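Local coordinates for protein phenol hydroxylase component phL (Pseudomonas stutzeri, PDB 3U52) that probably serves as the largely helical beta subunit of a multicomponent phenol hydroxylase, pairing with the subunit that holds the oxygen-activating diiron centre, at residues H19-R23 against F24-P28; V73-P76 against R77-Y81; D232-D235 against Q236-E239; M248-E251 against F252-D255. One frame throughout, in Å; residues are numbered along the deposited sequence.

Contact 1: H19-R23 against F24-P28; sequences HIARR and FGDKP
R23 and F24 turn their side chains the same way by different torsions: R23 sends CG anti to its own N (chi1 -170°), while F24 keeps CG beside its N and anti to the carbonyl carbon (chi1 -53°). They meet at the C-terminal end of helix 18-24, which stops at a glycine of positive phi. The aliphatic part of R23 lies over one face of the F24 ring, a CH-pi contact with CG 3.7 Å from the ring centroid. I20, crossing obliquely, brings CG2 to 4.0 Å from F24 CD1. An arginine suits the place because its methylenes can pack on a ring while its charged end, bent at chi3, goes on to salt bridges with D69 and D38. Y37 meets F24 edge-to-face.

The last helical bonds close the turn: F24 N gives to I20 O at 2.8 Å, and G25 N gives to A21 O at 2.8 Å in a more bent bond. Because G25 has phi 104°, a residue without CB fits here, there being nothing to jam against the F24 carbonyl. The small A21 lets the departing chain pass close, its CA making a C-H...O contact with G25 O at 3.4 Å.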
loop_
_atom_site.group_PDB
_atom_site.type_symbol
_atom_site.label_atom_id
_atom_site.label_comp_id
_atom_site.label_asym_id
_atom_site.label_seq_id
_atom_site.Cartn_x
_atom_site.Cartn_y
_atom_site.Cartn_z
ATOM N N HIS D 19 -21.366 -9.040 16.358
ATOM C CA HIS D 19 -22.340 -7.975 16.199
ATOM C C HIS D 19 -22.704 -7.713 14.727
ATOM O O HIS D 19 -23.876 -7.436 14.408
ATOM C CB HIS D 19 -21.910 -6.694 16.944
ATOM C CG HIS D 19 -20.575 -6.180 16.545
ATOM N ND1 HIS D 19 -19.398 -6.610 17.121
ATOM C CD2 HIS D 19 -20.230 -5.249 15.628
ATOM C CE1 HIS D 19 -18.384 -5.962 16.571
ATOM N NE2 HIS D 19 -18.866 -5.133 15.657
ATOM N N ILE D 20 -21.721 -7.868 13.843
ATOM C CA ILE D 20 -21.957 -7.806 12.381
ATOM C C ILE D 20 -22.796 -9.028 11.920
ATOM O O ILE D 20 -23.728 -8.880 11.172
ATOM C CB ILE D 20 -20.622 -7.602 11.549
ATOM C CG1 ILE D 20 -19.841 -6.363 12.010
ATOM C CG2 ILE D 20 -20.873 -7.546 9.998
ATOM C CD1 ILE D 20 -20.651 -5.033 11.920
ATOM N N ALA D 21 -22.483 -10.212 12.407
ATOM C CA ALA D 21 -23.150 -11.417 11.944
ATOM C C ALA D 21 -24.590 -11.463 12.417
ATOM O O ALA D 21 -25.465 -11.955 11.690
ATOM C CB ALA D 21 -22.405 -12.629 12.444
ATOM N N ARG D 22 -24.840 -10.957 13.634
ATOM C CA ARG D 22 -26.218 -10.764 14.122
ATOM C C ARG D 22 -27.069 -9.895 13.221
ATOM O O ARG D 22 -28.230 -10.198 12.978
ATOM C CB ARG D 22 -26.226 -10.167 15.526
ATOM C CG ARG D 22 -26.373 -11.152 16.577
ATOM C CD ARG D 22 -26.103 -10.487 17.908
ATOM N NE ARG D 22 -24.899 -11.072 18.417
ATOM C CZ ARG D 22 -23.856 -10.457 18.942
ATOM N NH1 ARG D 22 -23.758 -9.140 19.135
ATOM N NH2 ARG D 22 -22.896 -11.246 19.310
ATOM N N ARG D 23 -26.497 -8.809 12.739
ATOM C CA ARG D 23 -27.213 -7.834 11.927
ATOM C C ARG D 23 -27.301 -8.247 10.443
ATOM O O ARG D 23 -28.340 -8.045 9.804
ATOM C CB ARG D 23 -26.502 -6.484 12.052
ATOM C CG ARG D 23 -27.255 -5.331 11.461
ATOM C CD ARG D 23 -26.629 -4.000 11.864
ATOM N NE ARG D 23 -26.813 -3.597 13.268
ATOM C CZ ARG D 23 -27.902 -3.011 13.766
ATOM N NH1 ARG D 23 -28.968 -2.782 13.016
ATOM N NH2 ARG D 23 -27.917 -2.643 15.038
ATOM N N PHE D 24 -26.235 -8.819 9.881
ATOM C CA PHE D 24 -26.245 -9.111 8.449
ATOM C C PHE D 24 -26.042 -10.548 8.007
ATOM O O PHE D 24 -26.019 -10.787 6.805
ATOM C CB PHE D 24 -25.201 -8.271 7.726
ATOM C CG PHE D 24 -25.307 -6.800 8.002
ATOM C CD1 PHE D 24 -24.505 -6.206 8.981
ATOM C CD2 PHE D 24 -26.165 -5.994 7.241
ATOM C CE1 PHE D 24 -24.579 -4.849 9.216
ATOM C CE2 PHE D 24 -26.239 -4.618 7.470
ATOM C CZ PHE D 24 -25.460 -4.054 8.459
ATOM N N GLY D 25 -25.847 -11.484 8.939
ATOM C CA GLY D 25 -25.611 -12.909 8.603
ATOM C C GLY D 25 -24.158 -13.294 8.762
ATOM O O GLY D 25 -23.299 -12.416 8.705
ATOM N N ASP D 26 -23.844 -14.583 8.962
ATOM C CA ASP D 26 -22.418 -14.940 9.087
ATOM C C ASP D 26 -21.928 -15.152 7.695
ATOM O O ASP D 26 -22.075 -16.241 7.126
ATOM C CB ASP D 26 -22.101 -16.161 9.990
ATOM C CG ASP D 26 -20.541 -16.340 10.285
ATOM O OD1 ASP D 26 -19.842 -15.455 10.907
ATOM O OD2 ASP D 26 -20.011 -17.426 9.908
ATOM N N LYS D 27 -21.379 -14.073 7.157
ATOM C CA LYS D 27 -20.774 -14.035 5.845
ATOM C C LYS D 27 -19.847 -12.819 5.903
ATOM O O LYS D 27 -20.057 -11.935 6.766
ATOM C CB LYS D 27 -21.850 -13.880 4.763
ATOM C CG LYS D 27 -22.484 -12.511 4.720
ATOM C CD LYS D 27 -23.699 -12.497 3.781
ATOM C CE LYS D 27 -23.844 -11.156 3.102
ATOM N NZ LYS D 27 -24.701 -10.246 3.878
ATOM N N PRO D 28 -18.812 -12.769 5.021
ATOM C CA PRO D 28 -17.850 -11.645 4.970
ATOM C C PRO D 28 -18.544 -10.309 4.812
ATOM O O PRO D 28 -19.532 -10.195 4.070
ATOM C CB PRO D 28 -17.032 -11.952 3.725
ATOM C CG PRO D 28 -17.141 -13.474 3.599
ATOM C CD PRO D 28 -18.488 -13.810 4.017
#

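Contact 2: V73-P76 against R77-Y81; sequences VSDP and RQFYY
D75 and R77 face each other within a type I beta turn, D75 to Q78, that leads toward helix 81-105. The backbone contributes the turn-closing bond, Q78 N to D75 O at 3.1 Å. P76 suits the second position (i+1) of the turn, since its ring fixes phi near the value needed there.

Side chain to backbone, D75 adds an Asx turn: with CG anti to its N (chi1 -175°) the carboxylate folds over the turn, and OD1 takes R77 N at 3.0 Å from above the carboxylate plane. F79 N makes a weak bond to the other oxygen, OD2.

The charged interaction is side-on and uses two nitrogens. R77 NE runs almost straight (171°) to the syn lone pair of D75 OD1 at 3.0 Å, close to the guanidinium plane, while NH2 reaches D75 OD2 at 2.9 Å. The two flat groups are nonetheless turned 46° apart. OD1 thus accepts from both the main chain and the side chain of R77, which couples the turn to the ion pair. NH1 of R77 goes on to a salt bridge with E259 of helix 251-274, and Y32 OH bonds to D75 N.

Stacking adds to this: within 77-81, F79 CD1 lies over the centre of the R77 guanidinium. A water links D75 OD2, at 2.8 Å, to F79 O, at 2.7 Å.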
loop_
_atom_site.group_PDB
_atom_site.type_symbol
_atom_site.label_atom_id
_atom_site.label_comp_id
_atom_site.label_asym_id
_atom_site.label_seq_id
_atom_site.Cartn_x
_atom_site.Cartn_y
_atom_site.Cartn_z
ATOM N N VAL D 73 -30.813 4.031 9.786
ATOM C CA VAL D 73 -30.267 5.161 9.037
ATOM C C VAL D 73 -28.842 4.790 8.656
ATOM O O VAL D 73 -27.992 4.617 9.532
ATOM C CB VAL D 73 -30.314 6.482 9.839
ATOM C CG1 VAL D 73 -29.486 7.554 9.155
ATOM C CG2 VAL D 73 -31.763 6.959 10.025
ATOM N N SER D 74 -28.606 4.615 7.357
ATOM C CA SER D 74 -27.306 4.196 6.832
ATOM C C SER D 74 -26.924 5.108 5.672
ATOM O O SER D 74 -27.780 5.758 5.081
ATOM C CB SER D 74 -27.342 2.754 6.333
ATOM O OG SER D 74 -27.664 1.873 7.409
ATOM N N ASP D 75 -25.644 5.117 5.334
ATOM C CA ASP D 75 -25.102 6.062 4.367
ATOM C C ASP D 75 -25.071 5.374 2.987
ATOM O O ASP D 75 -24.399 4.351 2.830
ATOM C CB ASP D 75 -23.692 6.486 4.793
ATOM C CG ASP D 75 -23.099 7.574 3.887
ATOM O OD1 ASP D 75 -23.765 7.990 2.929
ATOM O OD2 ASP D 75 -21.965 8.012 4.111
ATOM N N PRO D 76 -25.817 5.919 1.999
ATOM C CA PRO D 76 -25.755 5.443 0.608
ATOM C C PRO D 76 -24.354 5.531 -0.026
ATOM O O PRO D 76 -24.044 4.715 -0.895
ATOM C CB PRO D 76 -26.750 6.359 -0.150
ATOM C CG PRO D 76 -27.577 7.035 0.916
ATOM C CD PRO D 76 -26.762 7.033 2.189
ATOM N N ARG D 77 -23.535 6.509 0.369
ATOM C CA ARG D 77 -22.154 6.660 -0.099
ATOM C C ARG D 77 -21.198 5.609 0.541
ATOM O O ARG D 77 -20.085 5.409 0.068
ATOM C CB ARG D 77 -21.650 8.083 0.218
ATOM C CG ARG D 77 -22.493 9.242 -0.329
ATOM C CD ARG D 77 -22.141 10.528 0.452
ATOM N NE ARG D 77 -22.198 10.341 1.911
ATOM C CZ ARG D 77 -21.719 11.202 2.816
ATOM N NH1 ARG D 77 -21.234 12.356 2.434
ATOM N NH2 ARG D 77 -21.772 10.919 4.116
ATOM N N GLN D 78 -21.635 4.966 1.628
ATOM C CA GLN D 78 -20.799 3.989 2.377
ATOM C C GLN D 78 -19.452 4.559 2.874
ATOM O O GLN D 78 -18.407 3.905 2.819
ATOM C CB GLN D 78 -20.607 2.737 1.536
ATOM C CG GLN D 78 -21.933 2.250 0.971
ATOM C CD GLN D 78 -22.639 1.305 1.864
ATOM O OE1 GLN D 78 -23.663 1.669 2.509
ATOM N NE2 GLN D 78 -22.140 0.070 1.926
ATOM N N PHE D 79 -19.486 5.793 3.361
ATOM C CA PHE D 79 -18.304 6.444 3.848
ATOM C C PHE D 79 -17.949 5.930 5.259
ATOM O O PHE D 79 -18.616 6.234 6.226
ATOM C CB PHE D 79 -18.508 7.965 3.896
ATOM C CG PHE D 79 -18.310 8.683 2.588
ATOM C CD1 PHE D 79 -18.429 10.078 2.548
ATOM C CD2 PHE D 79 -18.013 8.020 1.404
ATOM C CE1 PHE D 79 -18.256 10.779 1.331
ATOM C CE2 PHE D 79 -17.851 8.720 0.187
ATOM C CZ PHE D 79 -17.941 10.090 0.147
ATOM N N TYR D 80 -16.874 5.163 5.351
ATOM C CA TYR D 80 -16.115 5.041 6.597
ATOM C C TYR D 80 -14.997 6.030 6.407
ATOM O O TYR D 80 -14.914 6.662 5.324
ATOM C CB TYR D 80 -15.651 3.602 6.849
ATOM C CG TYR D 80 -14.839 3.033 5.713
ATOM C CD1 TYR D 80 -13.463 3.005 5.782
ATOM C CD2 TYR D 80 -15.447 2.538 4.583
ATOM C CE1 TYR D 80 -12.696 2.527 4.737
ATOM C CE2 TYR D 80 -14.692 2.039 3.544
ATOM C CZ TYR D 80 -13.308 2.049 3.630
ATOM O OH TYR D 80 -12.520 1.563 2.597
ATOM N N TYR D 81 -14.120 6.184 7.405
ATOM C CA TYR D 81 -13.133 7.260 7.380
ATOM C C TYR D 81 -12.279 7.267 6.099
ATOM O O TYR D 81 -12.104 8.304 5.482
ATOM C CB TYR D 81 -12.209 7.203 8.598
ATOM C CG TYR D 81 -11.175 8.276 8.610
ATOM C CD1 TYR D 81 -11.413 9.497 9.250
ATOM C CD2 TYR D 81 -9.934 8.084 8.000
ATOM C CE1 TYR D 81 -10.451 10.479 9.294
ATOM C CE2 TYR D 81 -8.943 9.089 8.053
ATOM C CZ TYR D 81 -9.226 10.268 8.699
ATOM O OH TYR D 81 -8.274 11.230 8.775
HETATM O O HOH W 1 -20.859 7.654 6.643
#

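Contact 3: D232-D235 against Q236-E239; sequences DKMD and QWFE. With XE (xenon), chain B.
M234 meets two aromatic rings one turn further along helix 211-240, and its chi1 of -146°, well away from a staggered value, leaves CG within reach of both. CG lies 4.0 Å from W237 CE3 and 3.9 Å from F238 CZ. Beyond CG the chain bends at chi3, and SD comes to 5.3 Å from the F238 centroid, an oblique Met-aromatic contact. A flexible thioether suits this junction, where one side chain must run alongside an indole and across a phenyl.

The rings also gather round the M234 carbonyl. F238 lays one ring face over M234 O, while W237 offers an edge to the same oxygen. That oxygen also accepts F238 N at 2.8 Å. Where the helix widens into a pi-type turn at 232-234, Q236, extended beyond CG, lays its methylene CG 3.3 Å from D232 O, the oxygen that its own N bonds at 3.1 Å.

The acidic side chains look elsewhere. D235 OD1 is hydrogen-bonded to S247 OG, and OD2 forms a salt bridge with R105 of the second subunit; E239 pairs with R110 of that subunit. D232 lays a face of its carboxylate against xenon, with OD1 nearest at 3.6 Å, in a pocket that also includes Y227 and Y257. Xenon is bound there without any bond of its own, so the contact is dispersive, and the nearby carboxylate may add some polarisation of the large, soft atom.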
loop_
_atom_site.group_PDB
_atom_site.type_symbol
_atom_site.label_atom_id
_atom_site.label_comp_id
_atom_site.label_asym_id
_atom_site.label_seq_id
_atom_site.Cartn_x
_atom_site.Cartn_y
_atom_site.Cartn_z
ATOM N N ASP D 232 -26.302 27.994 -7.285
ATOM C CA ASP D 232 -26.962 27.870 -8.564
ATOM C C ASP D 232 -27.490 29.198 -9.062
ATOM O O ASP D 232 -27.041 29.695 -10.093
ATOM C CB ASP D 232 -28.113 26.894 -8.495
ATOM C CG ASP D 232 -27.671 25.450 -8.656
ATOM O OD1 ASP D 232 -26.469 25.192 -8.949
ATOM O OD2 ASP D 232 -28.538 24.551 -8.462
ATOM N N LYS D 233 -28.457 29.765 -8.336
ATOM C CA LYS D 233 -29.135 30.978 -8.819
ATOM C C LYS D 233 -28.276 32.239 -8.762
ATOM O O LYS D 233 -28.100 32.899 -9.788
ATOM C CB LYS D 233 -30.529 31.125 -8.180
ATOM C CG LYS D 233 -31.393 29.991 -8.681
ATOM C CD LYS D 233 -32.667 29.850 -7.921
ATOM C CE LYS D 233 -33.163 28.400 -7.843
ATOM N NZ LYS D 233 -33.520 27.818 -9.168
ATOM N N MET D 234 -27.694 32.552 -7.604
ATOM C CA MET D 234 -26.735 33.643 -7.544
ATOM C C MET D 234 -25.563 33.403 -8.498
ATOM O O MET D 234 -25.094 34.347 -9.153
ATOM C CB MET D 234 -26.241 33.826 -6.128
ATOM C CG MET D 234 -25.949 35.238 -5.750
ATOM S SD MET D 234 -25.896 35.468 -3.926
ATOM C CE MET D 234 -27.489 34.761 -3.481
ATOM N N ASP D 235 -25.102 32.149 -8.606
ATOM C CA ASP D 235 -23.967 31.818 -9.470
ATOM C C ASP D 235 -24.215 32.239 -10.942
ATOM O O ASP D 235 -23.360 32.862 -11.584
ATOM C CB ASP D 235 -23.618 30.330 -9.348
ATOM C CG ASP D 235 -22.418 29.919 -10.215
ATOM O OD1 ASP D 235 -21.284 30.294 -9.881
ATOM O OD2 ASP D 235 -22.620 29.196 -11.216
ATOM N N GLN D 236 -25.390 31.941 -11.459
ATOM C CA GLN D 236 -25.776 32.456 -12.785
ATOM C C GLN D 236 -25.733 33.991 -12.857
ATOM O O GLN D 236 -25.234 34.564 -13.823
ATOM C CB GLN D 236 -27.193 32.008 -13.148
ATOM C CG GLN D 236 -27.348 30.502 -13.259
ATOM C CD GLN D 236 -28.730 30.100 -13.760
ATOM O OE1 GLN D 236 -29.286 30.747 -14.663
ATOM N NE2 GLN D 236 -29.292 29.018 -13.183
ATOM N N TRP D 237 -26.295 34.644 -11.848
ATOM C CA TRP D 237 -26.397 36.095 -11.815
ATOM C C TRP D 237 -25.033 36.787 -11.735
ATOM O O TRP D 237 -24.868 37.898 -12.280
ATOM C CB TRP D 237 -27.312 36.492 -10.656
ATOM C CG TRP D 237 -27.354 37.942 -10.318
ATOM C CD1 TRP D 237 -28.161 38.897 -10.879
ATOM C CD2 TRP D 237 -26.588 38.595 -9.315
ATOM N NE1 TRP D 237 -27.930 40.119 -10.282
ATOM C CE2 TRP D 237 -26.973 39.965 -9.315
ATOM C CE3 TRP D 237 -25.607 38.167 -8.416
ATOM C CZ2 TRP D 237 -26.404 40.908 -8.457
ATOM C CZ3 TRP D 237 -25.045 39.107 -7.554
ATOM C CH2 TRP D 237 -25.446 40.463 -7.583
ATOM N N PHE D 238 -24.047 36.148 -11.087
ATOM C CA PHE D 238 -22.660 36.702 -11.053
ATOM C C PHE D 238 -22.105 37.033 -12.447
ATOM O O PHE D 238 -21.306 37.960 -12.615
ATOM C CB PHE D 238 -21.684 35.765 -10.312
ATOM C CG PHE D 238 -21.825 35.792 -8.824
ATOM C CD1 PHE D 238 -21.598 34.658 -8.076
ATOM C CD2 PHE D 238 -22.202 36.954 -8.166
ATOM C CE1 PHE D 238 -21.748 34.713 -6.679
ATOM C CE2 PHE D 238 -22.349 37.007 -6.779
ATOM C CZ PHE D 238 -22.121 35.898 -6.045
ATOM N N GLU D 239 -22.550 36.278 -13.447
ATOM C CA GLU D 239 -22.116 36.487 -14.829
ATOM C C GLU D 239 -22.522 37.877 -15.366
ATOM O O GLU D 239 -21.694 38.591 -15.961
ATOM C CB GLU D 239 -22.641 35.335 -15.705
ATOM C CG GLU D 239 -22.668 35.586 -17.203
ATOM C CD GLU D 239 -23.077 34.332 -17.981
ATOM O OE1 GLU D 239 -24.269 34.197 -18.368
ATOM O OE2 GLU D 239 -22.203 33.462 -18.179
HETATM XE XE XE B . -26.239 23.837 -5.580
#

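Contact 4: M248-E251 against F252-D255; sequences MLTE and FMRD
T250 sits at the N-cap position between the short, weakly bonded helix 246-249 and helix 251-274, though its side chain makes no capping bond; its carbonyl opens the new helix toward R254 and M253. R254 N gives to T250 O at 3.3 Å, and M253 N adds a weak bond to the same oxygen. One residue on, D255 N reaches E251 O at 3.0 Å in an almost linear bond (178°), so the i to i+4 pattern begun at T250 O continues.

Of the side chains, E251 and R254 cross at about a right angle. E251 bends at chi2 (67°), which brings OE1 back to the edge of the guanidinium, where both NE (3.0 Å) and NH2 (2.8 Å) grip this one oxygen from the same face of the carboxylate. OE1 lies in the guanidinium plane, although the two planes are 53° apart. T250 O lies over the centre of that guanidinium, and T250 OG1, set between its own N and carbonyl carbon, takes a weak bond from NH1 at 3.2 Å. The threonine methyl meets M253 CE at 4.1 Å, so T250 serves both a polar and an apolar neighbour.

R254 NH1 also bonds Y231 O, and its side chain lies about 4 Å from a bound xenon. E251 OE2 stands 3.8 Å from D255 OD1; this like-charge neighbour may raise the acids' affinity for protons slightly. R254 probably offsets it on the E251 side, and the several acceptors round its guanidinium should favour the charged form, even with R105 of the second subunit close by.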
loop_
_atom_site.group_PDB
_atom_site.type_symbol
_atom_site.label_atom_id
_atom_site.label_comp_id
_atom_site.label_asym_id
_atom_site.label_seq_id
_atom_site.Cartn_x
_atom_site.Cartn_y
_atom_site.Cartn_z
ATOM N N MET D 248 -15.522 29.007 -10.769
ATOM C CA MET D 248 -14.580 27.923 -10.720
ATOM C C MET D 248 -14.136 27.723 -9.286
ATOM O O MET D 248 -13.724 26.614 -8.910
ATOM C CB MET D 248 -13.397 28.147 -11.684
ATOM C CG MET D 248 -12.478 29.324 -11.367
ATOM S SD MET D 248 -11.136 29.468 -12.642
ATOM C CE MET D 248 -11.968 30.267 -14.000
ATOM N N LEU D 249 -14.252 28.772 -8.472
ATOM C CA LEU D 249 -13.915 28.660 -7.036
ATOM C C LEU D 249 -14.998 28.016 -6.181
ATOM O O LEU D 249 -14.732 27.538 -5.097
ATOM C CB LEU D 249 -13.478 30.015 -6.483
ATOM C CG LEU D 249 -12.373 30.699 -7.301
ATOM C CD1 LEU D 249 -12.034 32.057 -6.683
ATOM C CD2 LEU D 249 -11.106 29.802 -7.352
ATOM N N THR D 250 -16.222 27.960 -6.678
ATOM C CA THR D 250 -17.327 27.441 -5.883
ATOM C C THR D 250 -17.799 26.111 -6.430
ATOM O O THR D 250 -18.875 25.627 -6.069
ATOM C CB THR D 250 -18.494 28.461 -5.871
ATOM O OG1 THR D 250 -18.820 28.768 -7.222
ATOM C CG2 THR D 250 -18.062 29.788 -5.157
ATOM N N GLU D 251 -17.013 25.498 -7.321
ATOM C CA GLU D 251 -17.461 24.236 -7.885
ATOM C C GLU D 251 -17.384 23.164 -6.787
ATOM O O GLU D 251 -18.176 22.250 -6.752
ATOM C CB GLU D 251 -16.632 23.846 -9.142
ATOM C CG GLU D 251 -17.170 22.613 -9.956
ATOM C CD GLU D 251 -18.528 22.803 -10.686
ATOM O OE1 GLU D 251 -19.035 23.941 -10.856
ATOM O OE2 GLU D 251 -19.089 21.780 -11.121
ATOM N N PHE D 252 -16.415 23.279 -5.895
ATOM C CA PHE D 252 -16.339 22.362 -4.777
ATOM C C PHE D 252 -17.724 22.286 -4.064
ATOM O O PHE D 252 -18.241 21.203 -3.788
ATOM C CB PHE D 252 -15.216 22.794 -3.818
ATOM C CG PHE D 252 -15.015 21.847 -2.665
ATOM C CD1 PHE D 252 -14.026 20.840 -2.738
ATOM C CD2 PHE D 252 -15.804 21.954 -1.502
ATOM C CE1 PHE D 252 -13.817 19.936 -1.654
ATOM C CE2 PHE D 252 -15.625 21.058 -0.408
ATOM C CZ PHE D 252 -14.640 20.029 -0.493
ATOM N N MET D 253 -18.339 23.450 -3.827
ATOM C CA MET D 253 -19.601 23.563 -3.078
ATOM C C MET D 253 -20.753 22.935 -3.845
ATOM O O MET D 253 -21.635 22.308 -3.235
ATOM C CB MET D 253 -19.936 25.038 -2.790
ATOM C CG MET D 253 -19.067 25.759 -1.776
ATOM S SD MET D 253 -17.364 26.038 -2.247
ATOM C CE MET D 253 -17.200 27.743 -1.662
ATOM N N ARG D 254 -20.796 23.099 -5.171
ATOM C CA ARG D 254 -21.848 22.415 -5.951
ATOM C C ARG D 254 -21.732 20.883 -5.964
ATOM O O ARG D 254 -22.749 20.167 -5.801
ATOM C CB ARG D 254 -21.977 22.961 -7.388
ATOM C CG ARG D 254 -22.633 24.338 -7.465
ATOM C CD ARG D 254 -22.711 24.863 -8.940
ATOM N NE ARG D 254 -21.367 25.152 -9.442
ATOM C CZ ARG D 254 -20.734 26.295 -9.219
ATOM N NH1 ARG D 254 -21.361 27.250 -8.547
ATOM N NH2 ARG D 254 -19.477 26.483 -9.668
ATOM N N ASP D 255 -20.507 20.377 -6.162
ATOM C CA ASP D 255 -20.260 18.944 -6.076
ATOM C C ASP D 255 -20.582 18.400 -4.668
ATOM O O ASP D 255 -21.210 17.343 -4.534
ATOM C CB ASP D 255 -18.772 18.645 -6.428
ATOM C CG ASP D 255 -18.488 18.723 -7.961
ATOM O OD1 ASP D 255 -19.473 18.788 -8.745
ATOM O OD2 ASP D 255 -17.286 18.753 -8.379
#

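In the fold
All four contacts are local and follow one another in series from the N terminus, so none closes a long loop and none nests or crosses. Contact 1 ends helix 18-24 on the periphery; its centre is about 17 Å from that of contact 2, the turn before helix 81-105, and Y37 reaches both, meeting F24 and S74. Through E259, contact 2 is tied to helix 251-274, whose start lies in contact 4. Contacts 3 and 4, with centres about 12 Å apart, touch directly: D235 and R254 form a long, weak ion pair, and D232 packs on R254. Together they join helices 211-240 and 251-274 beside the xenon, and both reach the second subunit.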